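Local structure of actinorhodin polyketide putative beta-ketoacyl synthase 2 (Streptomyces coelicolor A3, 1TQY) at residues T110-G115 / G194-L199. The protein serves as the chain length factor of actinorhodin polyketide biosynthesis, a beta-ketoacyl synthase relative that probably works in polyketide chain assembly. Numbering follows the deposited sequence.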
ATOM      1  N   THR B 110       5.612  -5.876   1.291  1.00 22.40           N
ATOM      2  CA  THR B 110       4.628  -6.398   2.232  1.00 21.65           C
ATOM      3  C   THR B 110       3.250  -5.845   1.992  1.00 22.60           C
ATOM      4  O   THR B 110       3.088  -4.840   1.307  1.00 23.83           O
ATOM      5  CB  THR B 110       4.954  -6.011   3.689  1.00 21.18           C
ATOM      6  OG1 THR B 110       4.940  -4.580   3.802  1.00 19.20           O
ATOM      7  CG2 THR B 110       6.305  -6.573   4.117  1.00 19.04           C
ATOM      8  N   ALA B 111       2.250  -6.511   2.556  1.00 21.22           N
ATOM      9  CA  ALA B 111       0.886  -6.009   2.466  1.00 23.02           C
ATOM     10  C   ALA B 111       0.520  -5.684   3.920  1.00 22.80           C
ATOM     11  O   ALA B 111       1.020  -6.324   4.843  1.00 23.68           O
ATOM     12  CB  ALA B 111      -0.047  -7.076   1.903  1.00 21.70           C
ATOM     13  N   ASN B 112      -0.322  -4.681   4.129  1.00 23.61           N
ATOM     14  CA  ASN B 112      -0.733  -4.313   5.483  1.00 26.52           C
ATOM     15  C   ASN B 112      -2.187  -3.860   5.410  1.00 26.88           C
ATOM     16  O   ASN B 112      -2.533  -3.000   4.607  1.00 30.85           O
ATOM     17  CB  ASN B 112       0.139  -3.171   6.016  1.00 26.59           C
ATOM     18  CG  ASN B 112       0.212  -3.156   7.524  1.00 30.51           C
ATOM     19  OD1 ASN B 112      -0.790  -3.402   8.207  1.00 30.29           O
ATOM     20  ND2 ASN B 112       1.397  -2.858   8.060  1.00 30.19           N
ATOM     21  N   ALA B 113      -3.048  -4.432   6.236  1.00 26.34           N
ATOM     22  CA  ALA B 113      -4.456  -4.058   6.187  1.00 25.26           C
ATOM     23  C   ALA B 113      -4.911  -3.056   7.251  1.00 24.68           C
ATOM     24  O   ALA B 113      -5.615  -2.091   6.944  1.00 24.57           O
ATOM     25  CB  ALA B 113      -5.307  -5.318   6.265  1.00 24.08           C
ATOM     26  N   CYS B 114      -4.507  -3.290   8.498  1.00 24.67           N
ATOM     27  CA  CYS B 114      -4.898  -2.451   9.631  1.00 25.32           C
ATOM     28  C   CYS B 114      -3.799  -1.525  10.106  1.00 24.48           C
ATOM     29  O   CYS B 114      -4.073  -0.539  10.779  1.00 22.33           O
ATOM     30  CB  CYS B 114      -5.298  -3.328  10.815  1.00 26.81           C
ATOM     31  SG  CYS B 114      -6.438  -4.648  10.391  1.00 35.63           S
ATOM     32  N   GLY B 115      -2.556  -1.858   9.770  1.00 24.01           N
ATOM     33  CA  GLY B 115      -1.437  -1.051  10.220  1.00 23.75           C
ATOM     34  C   GLY B 115      -1.282  -1.271  11.717  1.00 22.98           C
ATOM     35  O   GLY B 115      -1.860  -2.211  12.269  1.00 20.89           O
ATOM     36  N   GLY B 194       3.110 -10.601   4.834  1.00 22.89           N
ATOM     37  CA  GLY B 194       2.239  -9.701   5.551  1.00 23.13           C
ATOM     38  C   GLY B 194       1.876 -10.309   6.883  1.00 22.46           C
ATOM     39  O   GLY B 194       1.955 -11.526   7.091  1.00 21.54           O
ATOM     40  N   VAL B 195       1.485  -9.423   7.783  1.00 22.52           N
ATOM     41  CA  VAL B 195       1.089  -9.769   9.130  1.00 24.09           C
ATOM     42  C   VAL B 195       0.129  -8.681   9.571  1.00 23.97           C
ATOM     43  O   VAL B 195       0.368  -7.506   9.315  1.00 24.81           O
ATOM     44  CB  VAL B 195       2.302  -9.766  10.097  1.00 24.72           C
ATOM     45  CG1 VAL B 195       1.821  -9.880  11.534  1.00 23.61           C
ATOM     46  CG2 VAL B 195       3.238 -10.928   9.778  1.00 23.76           C
ATOM     47  N   ASP B 196      -0.975  -9.066  10.199  1.00 24.17           N
ATOM     48  CA  ASP B 196      -1.927  -8.083  10.707  1.00 24.25           C
ATOM     49  C   ASP B 196      -2.280  -8.493  12.118  1.00 23.63           C
ATOM     50  O   ASP B 196      -2.064  -9.638  12.508  1.00 23.91           O
ATOM     51  CB  ASP B 196      -3.225  -8.028   9.878  1.00 25.40           C
ATOM     52  CG  ASP B 196      -3.212  -6.937   8.819  1.00 29.94           C
ATOM     53  OD1 ASP B 196      -3.037  -7.272   7.619  1.00 29.92           O
ATOM     54  OD2 ASP B 196      -3.385  -5.741   9.170  1.00 31.00           O
ATOM     55  N   SER B 197      -2.824  -7.544  12.866  1.00 25.35           N
ATOM     56  CA  SER B 197      -3.275  -7.747  14.239  1.00 26.54           C
ATOM     57  C   SER B 197      -4.125  -6.537  14.596  1.00 25.67           C
ATOM     58  O   SER B 197      -3.682  -5.402  14.460  1.00 26.17           O
ATOM     59  CB  SER B 197      -2.104  -7.837  15.214  1.00 25.94           C
ATOM     60  OG  SER B 197      -2.595  -8.041  16.527  1.00 27.92           O
ATOM     61  N   ALA B 198      -5.353  -6.778  15.028  1.00 26.12           N
ATOM     62  CA  ALA B 198      -6.237  -5.691  15.399  1.00 26.74           C
ATOM     63  C   ALA B 198      -7.069  -6.163  16.582  1.00 27.28           C
ATOM     64  O   ALA B 198      -8.300  -6.118  16.552  1.00 27.21           O
ATOM     65  CB  ALA B 198      -7.129  -5.326  14.239  1.00 28.19           C
ATOM     66  N   LEU B 199      -6.372  -6.607  17.624  1.00 26.29           N
ATOM     67  CA  LEU B 199      -7.006  -7.132  18.815  1.00 26.94           C
ATOM     68  C   LEU B 199      -7.094  -6.176  19.992  1.00 27.00           C
ATOM     69  O   LEU B 199      -6.756  -6.528  21.118  1.00 29.80           O
ATOM     70  CB  LEU B 199      -6.304  -8.425  19.240  1.00 26.58           C
ATOM     71  CG  LEU B 199      -6.397  -9.530  18.199  1.00 26.60           C
ATOM     72  CD1 LEU B 199      -5.704 -10.780  18.712  1.00 26.30           C
ATOM     73  CD2 LEU B 199      -7.876  -9.820  17.906  1.00 27.47           C
TER
HETATM   74  O   HOH W   1      -2.072  -4.789  11.555  1.00 27.37           O
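D196 points its carboxylate into the turn A113-G115, where OD2 accepts the backbone N of C114 at 2.8 Å. That bond is fairly straight (160°) and meets the syn side of the carboxylate, 19° out of its plane. The N of A113 lies 3.2 Å from OD2 and makes a weaker, more bent bond to it, while CB of A113 packs against the same carboxylate. A water lies in hydrogen-bonding contact with D196 OD2 (2.9 Å) and G115 O and accepts from the N of S197, linking the two segments beyond the carboxylate. SG of C114, beside its own backbone N (chi1 -48°), reaches CB of A198 at 4.0 Å. The segments take in the last residues of the neighbouring parallel strands 106-111 and 189-196 and the loops that follow, in the N-terminal half of a thiolase-like ketosynthase fold. Within the turn, N112 holds its amide plane nearly perpendicular to the D196 carboxylate, and its OD1 takes the N of G115 at 2.8 Å in an Asx motif, the donor standing above the carbonyl plane. Further out, S343 OG lies within hydrogen-bonding distance of A111 O and the less surely placed D196 OD1, and S197 OG hydrogen-bonds E237 OE1. Apolar side chains of the partner protein chain pack on A113 and C114.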